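Local coordinates for FOG-3 protein (Caenorhabditis elegans, PDB 5TD6) that forms, through its BTG/Tob domain, RNA-binding multimers that specify sperm fate in the nematode germline and may act as a transcription corepressor, at residues Met88-Asn93 and Val97-Ser102. The protein carries 2 engineered substitutions. Sequence-based numbering, arbitrary orientation.
Sequences MIIFAN and VFVRLS
Phe91 and Phe98 pair across an antiparallel beta hairpin, a hydrogen-bonded pair joined by Phe91 N to Phe98 O (2.8 Å) and Phe98 N to Phe91 O (2.9 Å). Their rings are nearly parallel, planes 5° apart, but offset until they barely overlap. What lies over the Phe98 ring is instead Phe91 CB, 3.6 Å from its centroid in a CH-pi contact. Phe98 reaches this place with CG wedged between its backbone N and carbonyl carbon (chi1 60°), which swings CZ beneath that methylene. Asn93 ND2 meets the edge of the same ring, 3.8 Å from Phe98 CE1, while its amide bonds to Arg56 and Glu53. Two residues on from Phe98, Arg100 runs its CB against Phe91 CE1 (3.5 Å), then bends at its third torsion to set the guanidinium over one face of the Phe91 ring. In this cation-pi contact Arg100 CZ lies 4.5 Å from the centroid of the Phe91 ring, the two planes inclined at 43°. An alanine in place of Phe91 would probably leave the guanidinium without its aromatic platform and open a gap beside Phe98. The other face of the hairpin is aliphatic: the Met88 side chain crosses Val99 at about a right angle, its CG 4.0 Å from Val99 CG1, and Ala92 lies opposite Val97, with helix 2-13 packed against these side chains. Arg100 N to Ile89 O adds a further backbone bond. The hairpin thus separates two chemistries: one side carries apolar side chains, the other aromatic rings and an arginine whose charge is probably largely balanced by Glu107 and Glu53.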
loop_
_atom_site.group_PDB
_atom_site.type_symbol
_atom_site.label_atom_id
_atom_site.label_comp_id
_atom_site.label_asym_id
_atom_site.label_seq_id
_atom_site.Cartn_x
_atom_site.Cartn_y
_atom_site.Cartn_z
ATOM N N MET B 88 0.163 -16.219 -10.857
ATOM C CA MET B 88 0.815 -15.753 -9.636
ATOM C C MET B 88 0.073 -16.257 -8.401
ATOM O O MET B 88 -1.156 -16.199 -8.342
ATOM C CB MET B 88 0.890 -14.240 -9.627
ATOM C CG MET B 88 1.505 -13.674 -8.375
ATOM S SD MET B 88 1.557 -11.902 -8.540
ATOM C CE MET B 88 2.939 -11.670 -9.664
ATOM N N ILE B 89 0.815 -16.773 -7.423
ATOM C CA ILE B 89 0.201 -17.263 -6.198
ATOM C C ILE B 89 0.495 -16.271 -5.076
ATOM O O ILE B 89 1.649 -15.923 -4.844
ATOM C CB ILE B 89 0.703 -18.672 -5.820
ATOM C CG1 ILE B 89 0.442 -19.662 -6.965
ATOM C CG2 ILE B 89 0.029 -19.170 -4.554
ATOM C CD1 ILE B 89 1.385 -20.833 -6.970
ATOM N N ILE B 90 -0.560 -15.796 -4.422
ATOM C CA ILE B 90 -0.464 -14.763 -3.385
ATOM C C ILE B 90 -0.992 -15.311 -2.064
ATOM O O ILE B 90 -2.046 -15.943 -2.019
ATOM C CB ILE B 90 -1.257 -13.499 -3.772
ATOM C CG1 ILE B 90 -0.882 -13.063 -5.188
ATOM C CG2 ILE B 90 -1.000 -12.353 -2.777
ATOM C CD1 ILE B 90 -1.717 -11.906 -5.718
ATOM N N PHE B 91 -0.227 -15.095 -1.002
ATOM C CA PHE B 91 -0.564 -15.583 0.331
ATOM C C PHE B 91 -0.831 -14.397 1.244
ATOM O O PHE B 91 -0.159 -13.364 1.146
ATOM C CB PHE B 91 0.578 -16.424 0.932
ATOM C CG PHE B 91 0.865 -17.709 0.194
ATOM C CD1 PHE B 91 1.595 -17.708 -0.986
ATOM C CD2 PHE B 91 0.428 -18.921 0.698
ATOM C CE1 PHE B 91 1.868 -18.890 -1.652
ATOM C CE2 PHE B 91 0.695 -20.110 0.030
ATOM C CZ PHE B 91 1.413 -20.092 -1.148
ATOM N N ALA B 92 -1.802 -14.552 2.130
ATOM C CA ALA B 92 -2.060 -13.574 3.171
ATOM C C ALA B 92 -2.210 -14.313 4.491
ATOM O O ALA B 92 -3.130 -15.112 4.668
ATOM C CB ALA B 92 -3.296 -12.749 2.852
ATOM N N ASN B 93 -1.264 -14.060 5.394
ATOM C CA ASN B 93 -1.252 -14.579 6.751
ATOM C C ASN B 93 -1.247 -13.417 7.751
ATOM O O ASN B 93 -0.861 -12.299 7.394
ATOM C CB ASN B 93 -0.007 -15.436 6.992
ATOM C CG ASN B 93 0.034 -16.688 6.136
ATOM O OD1 ASN B 93 -1.000 -17.198 5.699
ATOM N ND2 ASN B 93 1.245 -17.205 5.913
ATOM N N VAL B 97 1.890 -10.735 4.138
ATOM C CA VAL B 97 1.311 -10.897 2.818
ATOM C C VAL B 97 2.486 -10.996 1.859
ATOM O O VAL B 97 3.469 -10.241 1.975
ATOM C CB VAL B 97 0.398 -9.718 2.449
ATOM C CG1 VAL B 97 -0.288 -9.955 1.093
ATOM C CG2 VAL B 97 -0.631 -9.509 3.534
ATOM N N PHE B 98 2.412 -11.937 0.933
ATOM C CA PHE B 98 3.566 -12.181 0.085
ATOM C C PHE B 98 3.207 -12.992 -1.146
ATOM O O PHE B 98 2.146 -13.597 -1.205
ATOM C CB PHE B 98 4.666 -12.890 0.873
ATOM C CG PHE B 98 4.262 -14.244 1.437
ATOM C CD1 PHE B 98 3.644 -14.346 2.674
ATOM C CD2 PHE B 98 4.554 -15.415 0.743
ATOM C CE1 PHE B 98 3.296 -15.590 3.194
ATOM C CE2 PHE B 98 4.214 -16.665 1.262
ATOM C CZ PHE B 98 3.590 -16.756 2.480
ATOM N N VAL B 99 4.108 -12.972 -2.120
ATOM C CA VAL B 99 4.012 -13.789 -3.330
ATOM C C VAL B 99 4.937 -14.991 -3.192
ATOM O O VAL B 99 6.059 -14.858 -2.702
ATOM C CB VAL B 99 4.412 -12.982 -4.586
ATOM C CG1 VAL B 99 4.529 -13.884 -5.822
ATOM C CG2 VAL B 99 3.423 -11.847 -4.823
ATOM N N ARG B 100 4.481 -16.162 -3.618
ATOM C CA ARG B 100 5.363 -17.329 -3.690
ATOM C C ARG B 100 4.998 -18.163 -4.904
ATOM O O ARG B 100 3.841 -18.541 -5.061
ATOM C CB ARG B 100 5.257 -18.169 -2.419
ATOM C CG ARG B 100 6.228 -19.308 -2.351
ATOM C CD ARG B 100 5.693 -20.399 -1.444
ATOM N NE ARG B 100 5.773 -20.062 -0.029
ATOM C CZ ARG B 100 5.031 -20.647 0.908
ATOM N NH1 ARG B 100 4.149 -21.586 0.570
ATOM N NH2 ARG B 100 5.165 -20.290 2.177
ATOM N N LEU B 101 5.974 -18.441 -5.766
ATOM C CA LEU B 101 5.696 -19.164 -7.015
ATOM C C LEU B 101 5.591 -20.680 -6.818
ATOM O O LEU B 101 5.132 -21.400 -7.709
ATOM C CB LEU B 101 6.770 -18.852 -8.059
ATOM C CG LEU B 101 6.885 -17.398 -8.528
ATOM C CD1 LEU B 101 8.308 -17.098 -8.967
ATOM C CD2 LEU B 101 5.913 -17.110 -9.660
ATOM N N SER B 102 6.013 -21.159 -5.651
ATOM C CA SER B 102 5.957 -22.584 -5.328
ATOM C C SER B 102 6.335 -22.807 -3.870
ATOM O O SER B 102 7.192 -22.104 -3.347
ATOM C CB SER B 102 6.891 -23.392 -6.236
ATOM O OG SER B 102 8.226 -22.926 -6.132
#